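Local coordinates for protein transcriptional regulator, SorC family (Enterococcus faecalis, PDB 2O0M) that probably regulates transcription by binding DNA and responding to a carbohydrate ligand, at residues C110-G115 / L329-A334; V303-G308 / K325-I330. One frame throughout, in Å; residues are numbered along the deposited sequence.

Contact 1 of 2, residues C110-G115 / L329-A334; sequences CIVVAG and LITDEA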
ATOM      1  N   CYS A 110       9.860 -11.344  -6.007  1.00 16.58           N
ATOM      2  CA  CYS A 110       9.261 -10.409  -6.932  1.00 16.28           C
ATOM      3  C   CYS A 110       8.472 -11.238  -7.934  1.00 16.52           C
ATOM      4  O   CYS A 110       8.980 -12.234  -8.456  1.00 16.92           O
ATOM      5  CB  CYS A 110      10.317  -9.554  -7.632  1.00 16.04           C
ATOM      6  SG  CYS A 110       9.603  -8.398  -8.819  1.00 16.11           S
ATOM      7  N   ILE A 111       7.218 -10.855  -8.152  1.00 16.03           N
ATOM      8  CA  ILE A 111       6.377 -11.453  -9.185  1.00 16.53           C
ATOM      9  C   ILE A 111       6.228 -10.421 -10.291  1.00 15.91           C
ATOM     10  O   ILE A 111       5.777  -9.312 -10.044  1.00 15.21           O
ATOM     11  CB  ILE A 111       4.994 -11.852  -8.644  1.00 16.61           C
ATOM     12  CG1 ILE A 111       5.161 -12.910  -7.554  1.00 18.88           C
ATOM     13  CG2 ILE A 111       4.116 -12.400  -9.775  1.00 16.29           C
ATOM     14  CD1 ILE A 111       3.961 -13.088  -6.656  1.00 18.81           C
ATOM     15  N   VAL A 112       6.625 -10.792 -11.507  1.00 15.51           N
ATOM     16  CA  VAL A 112       6.558  -9.893 -12.654  1.00 15.83           C
ATOM     17  C   VAL A 112       5.455 -10.378 -13.601  1.00 15.96           C
ATOM     18  O   VAL A 112       5.569 -11.439 -14.228  1.00 15.72           O
ATOM     19  CB  VAL A 112       7.901  -9.825 -13.419  1.00 15.54           C
ATOM     20  CG1 VAL A 112       7.769  -8.943 -14.647  1.00 15.80           C
ATOM     21  CG2 VAL A 112       9.018  -9.310 -12.521  1.00 14.37           C
ATOM     22  N   VAL A 113       4.381  -9.602 -13.680  1.00 15.61           N
ATOM     23  CA  VAL A 113       3.237  -9.926 -14.521  1.00 16.08           C
ATOM     24  C   VAL A 113       3.498  -9.459 -15.950  1.00 16.17           C
ATOM     25  O   VAL A 113       4.082  -8.394 -16.170  1.00 14.69           O
ATOM     26  CB  VAL A 113       1.954  -9.264 -13.959  1.00 16.21           C
ATOM     27  CG1 VAL A 113       0.762  -9.456 -14.898  1.00 17.54           C
ATOM     28  CG2 VAL A 113       1.651  -9.827 -12.570  1.00 15.87           C
ATOM     29  N   ALA A 114       3.042 -10.259 -16.915  1.00 16.43           N
ATOM     30  CA  ALA A 114       3.239  -9.934 -18.313  1.00 16.98           C
ATOM     31  C   ALA A 114       2.561  -8.615 -18.625  1.00 16.48           C
ATOM     32  O   ALA A 114       1.429  -8.383 -18.211  1.00 15.65           O
ATOM     33  CB  ALA A 114       2.681 -11.041 -19.218  1.00 17.35           C
ATOM     34  N   GLY A 115       3.265  -7.760 -19.360  1.00 16.15           N
ATOM     35  CA  GLY A 115       2.670  -6.564 -19.922  1.00 15.97           C
ATOM     36  C   GLY A 115       3.051  -5.274 -19.227  1.00 15.23           C
ATOM     37  O   GLY A 115       4.020  -5.212 -18.468  1.00 14.83           O
ATOM     38  N   LEU A 329       7.296  -8.025  -3.912  1.00 12.26           N
ATOM     39  CA  LEU A 329       6.944  -6.968  -4.860  1.00 12.23           C
ATOM     40  C   LEU A 329       6.191  -7.587  -6.029  1.00 11.46           C
ATOM     41  O   LEU A 329       6.739  -8.425  -6.746  1.00 12.41           O
ATOM     42  CB  LEU A 329       8.185  -6.235  -5.367  1.00 11.97           C
ATOM     43  CG  LEU A 329       7.956  -5.208  -6.486  1.00 13.02           C
ATOM     44  CD1 LEU A 329       7.048  -4.074  -6.030  1.00 13.23           C
ATOM     45  CD2 LEU A 329       9.274  -4.656  -6.992  1.00 13.24           C
ATOM     46  N   ILE A 330       4.937  -7.182  -6.199  1.00 10.98           N
ATOM     47  CA  ILE A 330       4.144  -7.549  -7.378  1.00 11.15           C
ATOM     48  C   ILE A 330       4.234  -6.379  -8.345  1.00 10.44           C
ATOM     49  O   ILE A 330       3.869  -5.253  -8.010  1.00 11.08           O
ATOM     50  CB  ILE A 330       2.671  -7.814  -7.046  1.00 11.24           C
ATOM     51  CG1 ILE A 330       2.574  -8.953  -6.026  1.00 11.71           C
ATOM     52  CG2 ILE A 330       1.892  -8.123  -8.332  1.00 11.29           C
ATOM     53  CD1 ILE A 330       1.202  -9.201  -5.478  1.00 11.53           C
ATOM     54  N   THR A 331       4.730  -6.647  -9.543  1.00 10.99           N
ATOM     55  CA  THR A 331       4.964  -5.597 -10.513  1.00 10.44           C
ATOM     56  C   THR A 331       4.735  -6.148 -11.921  1.00 10.47           C
ATOM     57  O   THR A 331       4.246  -7.271 -12.093  1.00 11.20           O
ATOM     58  CB  THR A 331       6.395  -5.024 -10.329  1.00 10.99           C
ATOM     59  OG1 THR A 331       6.553  -3.812 -11.081  1.00 10.64           O
ATOM     60  CG2 THR A 331       7.481  -6.042 -10.688  1.00 11.42           C
ATOM     61  N   ASP A 332       5.079  -5.360 -12.919  1.00 10.50           N
ATOM     62  CA  ASP A 332       4.921  -5.828 -14.297  1.00 10.74           C
ATOM     63  C   ASP A 332       6.206  -5.712 -15.095  1.00 11.85           C
ATOM     64  O   ASP A 332       7.205  -5.181 -14.618  1.00 11.66           O
ATOM     65  CB  ASP A 332       3.727  -5.163 -14.991  1.00 11.02           C
ATOM     66  CG  ASP A 332       3.811  -3.650 -15.032  1.00  9.94           C
ATOM     67  OD1 ASP A 332       4.911  -3.088 -14.882  1.00 12.58           O
ATOM     68  OD2 ASP A 332       2.750  -3.019 -15.238  1.00 11.74           O
ATOM     69  N   GLU A 333       6.171  -6.267 -16.303  1.00 12.26           N
ATOM     70  CA  GLU A 333       7.327  -6.273 -17.179  1.00 13.59           C
ATOM     71  C   GLU A 333       7.781  -4.861 -17.495  1.00 12.47           C
ATOM     72  O   GLU A 333       8.972  -4.595 -17.588  1.00 13.23           O
ATOM     73  CB  GLU A 333       7.014  -6.994 -18.497  1.00 13.48           C
ATOM     74  CG  GLU A 333       6.947  -8.507 -18.400  1.00 15.94           C
ATOM     75  CD  GLU A 333       6.830  -9.174 -19.777  1.00 16.86           C
ATOM     76  OE1 GLU A 333       5.822  -8.934 -20.477  1.00 17.88           O
ATOM     77  OE2 GLU A 333       7.747  -9.937 -20.162  1.00 23.02           O
ATOM     78  N   ALA A 334       6.834  -3.951 -17.680  1.00 12.12           N
ATOM     79  CA  ALA A 334       7.194  -2.595 -18.069  1.00 11.89           C
ATOM     80  C   ALA A 334       8.029  -1.922 -16.981  1.00 12.43           C
ATOM     81  O   ALA A 334       9.043  -1.284 -17.266  1.00 12.08           O
ATOM     82  CB  ALA A 334       5.972  -1.797 -18.395  1.00 12.13           C
TER
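Ile-111 joins two residues of the facing strand through its backbone. Its N donates to Leu-329 O at 2.8 Å, and its O accepts the N-H of Thr-331. Val-113 repeats the pattern. Its N gives an almost straight bond to Thr-331 O (2.8 Å, 177° at the hydrogen), and Val-113 O receives Glu-333 N at 3.0 Å. Strand segments 110-113 and 329-332 run parallel, 23° apart.

The polar pairing continues past the strands. Gly-115 N lies 3.0 Å from Glu-333 OE1 and donates to the anti lone pair of that oxygen. Gly-115 O accepts Ala-334 N at 3.2 Å, in the first turn of helix 333-339. Gly-115 takes backbone angles (phi 105°) at which a side chain would collide with Ala-114 O.

This is the edge of the parallel part of a mixed sheet in a Rossmann-like, probably sugar-binding domain. Within this chain, strand 109-113 pairs only with strand 328-332. Asp-332 is the N-cap of the helix that follows. OD1 bonds Ala-335 N and also Gly-309 N, while OD2 bonds Ser-117 OG. The helix start would probably favour a charged carboxylate.

Apolar contacts fall on both faces of the sheet. On one face, Cys-110 SG meets Thr-331 CG2 at 3.7 Å. Val-112 and Thr-331 lie side by side, pointing the same way, with Val-112 CG2 and Thr-331 CG2 4.0 Å apart. Met-101 of helix 96-105 packs on Cys-110 and Leu-329 here. On the other face, Ile-111 CD1 stands 4.4 Å from Ile-330 CG1. Helix 122-138 covers this pair, with Val-130 against Ile-111 and Phe-127 against Ile-330.

Contact 2 of 2, residues V303-G308 / K325-I330; sequences VVAIAG and KQTWLI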
ATOM      1  N   VAL A 303       4.349  -8.677   3.938  1.00 10.58           N
ATOM      2  CA  VAL A 303       4.371  -7.318   3.434  1.00 10.60           C
ATOM      3  C   VAL A 303       4.396  -7.415   1.925  1.00 10.41           C
ATOM      4  O   VAL A 303       5.305  -8.008   1.374  1.00 10.78           O
ATOM      5  CB  VAL A 303       5.597  -6.541   3.948  1.00 10.99           C
ATOM      6  CG1 VAL A 303       5.585  -5.119   3.397  1.00 11.02           C
ATOM      7  CG2 VAL A 303       5.603  -6.503   5.471  1.00 11.89           C
ATOM      8  N   VAL A 304       3.395  -6.824   1.270  1.00  9.55           N
ATOM      9  CA  VAL A 304       3.272  -6.936  -0.166  1.00 10.06           C
ATOM     10  C   VAL A 304       3.118  -5.547  -0.750  1.00  9.75           C
ATOM     11  O   VAL A 304       2.150  -4.845  -0.427  1.00  9.43           O
ATOM     12  CB  VAL A 304       2.066  -7.814  -0.568  1.00  9.51           C
ATOM     13  CG1 VAL A 304       2.035  -8.016  -2.077  1.00  9.81           C
ATOM     14  CG2 VAL A 304       2.116  -9.164   0.139  1.00 10.69           C
ATOM     15  N   ALA A 305       4.069  -5.176  -1.607  1.00  9.50           N
ATOM     16  CA  ALA A 305       4.014  -3.940  -2.385  1.00  9.64           C
ATOM     17  C   ALA A 305       3.534  -4.290  -3.801  1.00  9.64           C
ATOM     18  O   ALA A 305       4.017  -5.247  -4.419  1.00 10.35           O
ATOM     19  CB  ALA A 305       5.364  -3.299  -2.460  1.00  9.63           C
ATOM     20  N   ILE A 306       2.600  -3.501  -4.323  1.00 10.06           N
ATOM     21  CA  ILE A 306       2.055  -3.734  -5.660  1.00  9.92           C
ATOM     22  C   ILE A 306       2.190  -2.444  -6.444  1.00 10.34           C
ATOM     23  O   ILE A 306       1.532  -1.465  -6.130  1.00 10.05           O
ATOM     24  CB  ILE A 306       0.559  -4.121  -5.608  1.00 10.37           C
ATOM     25  CG1 ILE A 306       0.341  -5.304  -4.667  1.00 10.58           C
ATOM     26  CG2 ILE A 306       0.057  -4.459  -7.010  1.00 10.57           C
ATOM     27  CD1 ILE A 306      -1.125  -5.753  -4.550  1.00 11.34           C
ATOM     28  N   ALA A 307       3.016  -2.455  -7.482  1.00 10.26           N
ATOM     29  CA  ALA A 307       3.266  -1.240  -8.257  1.00 10.30           C
ATOM     30  C   ALA A 307       3.832  -1.626  -9.601  1.00 10.80           C
ATOM     31  O   ALA A 307       4.784  -2.411  -9.689  1.00 10.82           O
ATOM     32  CB  ALA A 307       4.202  -0.298  -7.524  1.00 10.66           C
ATOM     33  N   GLY A 308       3.244  -1.059 -10.643  1.00 10.53           N
ATOM     34  CA  GLY A 308       3.639  -1.398 -11.998  1.00 10.53           C
ATOM     35  C   GLY A 308       3.657  -0.192 -12.906  1.00 10.83           C
ATOM     36  O   GLY A 308       3.265   0.915 -12.511  1.00 10.58           O
ATOM     37  N   LYS A 325      13.036  -6.335   4.180  1.00 15.70           N
ATOM     38  CA  LYS A 325      13.614  -7.326   3.283  1.00 15.28           C
ATOM     39  C   LYS A 325      12.671  -8.477   2.979  1.00 15.07           C
ATOM     40  O   LYS A 325      12.830  -9.153   1.968  1.00 15.38           O
ATOM     41  CB  LYS A 325      14.966  -7.829   3.818  1.00 16.06           C
ATOM     42  CG  LYS A 325      16.046  -6.754   3.869  1.00 17.63           C
ATOM     43  CD  LYS A 325      16.013  -5.847   2.644  1.00 20.24           C
ATOM     44  CE  LYS A 325      17.282  -5.115   2.431  1.00 21.53           C
ATOM     45  NZ  LYS A 325      17.249  -4.460   1.105  1.00 22.42           N
ATOM     46  N   GLN A 326      11.668  -8.684   3.827  1.00 14.40           N
ATOM     47  CA  GLN A 326      10.675  -9.736   3.590  1.00 14.03           C
ATOM     48  C   GLN A 326       9.609  -9.347   2.559  1.00 13.69           C
ATOM     49  O   GLN A 326       8.759 -10.169   2.233  1.00 13.33           O
ATOM     50  CB  GLN A 326       9.980 -10.160   4.888  1.00 14.52           C
ATOM     51  CG  GLN A 326       9.039  -9.121   5.511  1.00 14.67           C
ATOM     52  CD  GLN A 326       9.720  -8.232   6.524  1.00 16.00           C
ATOM     53  OE1 GLN A 326      10.909  -7.935   6.397  1.00 17.37           O
ATOM     54  NE2 GLN A 326       8.976  -7.799   7.545  1.00 13.99           N
ATOM     55  N   THR A 327       9.663  -8.114   2.064  1.00 13.43           N
ATOM     56  CA  THR A 327       8.665  -7.593   1.111  1.00 13.65           C
ATOM     57  C   THR A 327       8.556  -8.497  -0.132  1.00 13.70           C
ATOM     58  O   THR A 327       9.565  -8.960  -0.663  1.00 14.58           O
ATOM     59  CB  THR A 327       8.994  -6.140   0.672  1.00 13.76           C
ATOM     60  OG1 THR A 327       8.968  -5.267   1.817  1.00 12.77           O
ATOM     61  CG2 THR A 327       7.994  -5.613  -0.358  1.00 14.22           C
ATOM     62  N   TRP A 328       7.325  -8.763  -0.555  1.00 13.13           N
ATOM     63  CA  TRP A 328       7.047  -9.336  -1.870  1.00 13.58           C
ATOM     64  C   TRP A 328       6.652  -8.160  -2.756  1.00 13.17           C
ATOM     65  O   TRP A 328       5.763  -7.385  -2.394  1.00 12.48           O
ATOM     66  CB  TRP A 328       5.874 -10.318  -1.815  1.00 15.51           C
ATOM     67  CG  TRP A 328       6.157 -11.642  -1.187  1.00 17.81           C
ATOM     68  CD1 TRP A 328       6.716 -11.869   0.034  1.00 20.53           C
ATOM     69  CD2 TRP A 328       5.827 -12.928  -1.723  1.00 20.04           C
ATOM     70  NE1 TRP A 328       6.792 -13.226   0.276  1.00 21.13           N
ATOM     71  CE2 TRP A 328       6.252 -13.893  -0.789  1.00 20.18           C
ATOM     72  CE3 TRP A 328       5.236 -13.358  -2.913  1.00 20.59           C
ATOM     73  CZ2 TRP A 328       6.092 -15.256  -1.001  1.00 19.78           C
ATOM     74  CZ3 TRP A 328       5.078 -14.724  -3.120  1.00 19.95           C
ATOM     75  CH2 TRP A 328       5.508 -15.648  -2.170  1.00 19.99           C
ATOM     76  N   LEU A 329       7.296  -8.025  -3.912  1.00 12.26           N
ATOM     77  CA  LEU A 329       6.944  -6.968  -4.860  1.00 12.23           C
ATOM     78  C   LEU A 329       6.191  -7.587  -6.029  1.00 11.46           C
ATOM     79  O   LEU A 329       6.739  -8.425  -6.746  1.00 12.41           O
ATOM     80  CB  LEU A 329       8.185  -6.235  -5.367  1.00 11.97           C
ATOM     81  CG  LEU A 329       7.956  -5.208  -6.486  1.00 13.02           C
ATOM     82  CD1 LEU A 329       7.048  -4.074  -6.030  1.00 13.23           C
ATOM     83  CD2 LEU A 329       9.274  -4.656  -6.992  1.00 13.24           C
ATOM     84  N   ILE A 330       4.937  -7.182  -6.199  1.00 10.98           N
ATOM     85  CA  ILE A 330       4.144  -7.549  -7.378  1.00 11.15           C
ATOM     86  C   ILE A 330       4.234  -6.379  -8.345  1.00 10.44           C
ATOM     87  O   ILE A 330       3.869  -5.253  -8.010  1.00 11.08           O
ATOM     88  CB  ILE A 330       2.671  -7.814  -7.046  1.00 11.24           C
ATOM     89  CG1 ILE A 330       2.574  -8.953  -6.026  1.00 11.71           C
ATOM     90  CG2 ILE A 330       1.892  -8.123  -8.332  1.00 11.29           C
ATOM     91  CD1 ILE A 330       1.202  -9.201  -5.478  1.00 11.53           C
TER
HETATM   92  O   HOH W   1       6.347 -10.618   3.418  1.00 17.85           O
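Trp-328 meets 303-308 by its CB, 4.4 Å from Val-304 CG2, while the indole is turned off toward helix 122-138. Val-303 O lies oblique to the ring. Thr-134 and Leu-138 of that helix touch the Trp-328 side chain, as does Gln-108. The other flat group is the amide of Gln-326. Its NE2 is near Val-303 CG2 and bonds Ile-300 O and Gln-298 O.

The backbones pair as parallel strands. Trp-328 N donates to Val-303 O at 2.9 Å, and Ala-305 N donates to Trp-328 O. Ile-330 N donates to Ala-305 O at 2.8 Å, and Ala-307 N to Ile-330 O. At the start, a water links Val-303 N with Gln-326 O.

On the face of Val-304, Ile-306 and Ile-330, Ile-330 CD1 reaches Val-304 CG1 at 3.7 Å and also touches Ile-306 CG1. On the face of Ala-305 and Leu-329, Ala-305 CB meets Leu-329 CD1 at 4.0 Å.

The two strands and helix 313-320 form a beta-alpha-beta unit. Strand 238-245 flanks 302-306 on its far side, with backbone hydrogen bonds from Val-304 to Val-239 and His-241, and Phe-127 of helix 122-138 packs on Ile-306.

Both contacts use strand 328-332, which lies between strands 302-306 and 109-113 in one sheet. Leu-329 and Ile-330 belong to both. Contact 2 is buried, about 9 Å (centre to centre) from the middle of the chain, and its side chains meet mostly as hydrocarbon. Contact 1 is farther out, about 16 Å, and only partly buried. It adds a carboxylate bond and a helix cap where the strands end. Contact 2 joins strands close in sequence; contact 1 brings back one from over 200 residues earlier. Thr-331 OG1 probably bonds Ala-307 O at 2.7 Å, and Ile-111 CD1 packs on Trp-328 CE3.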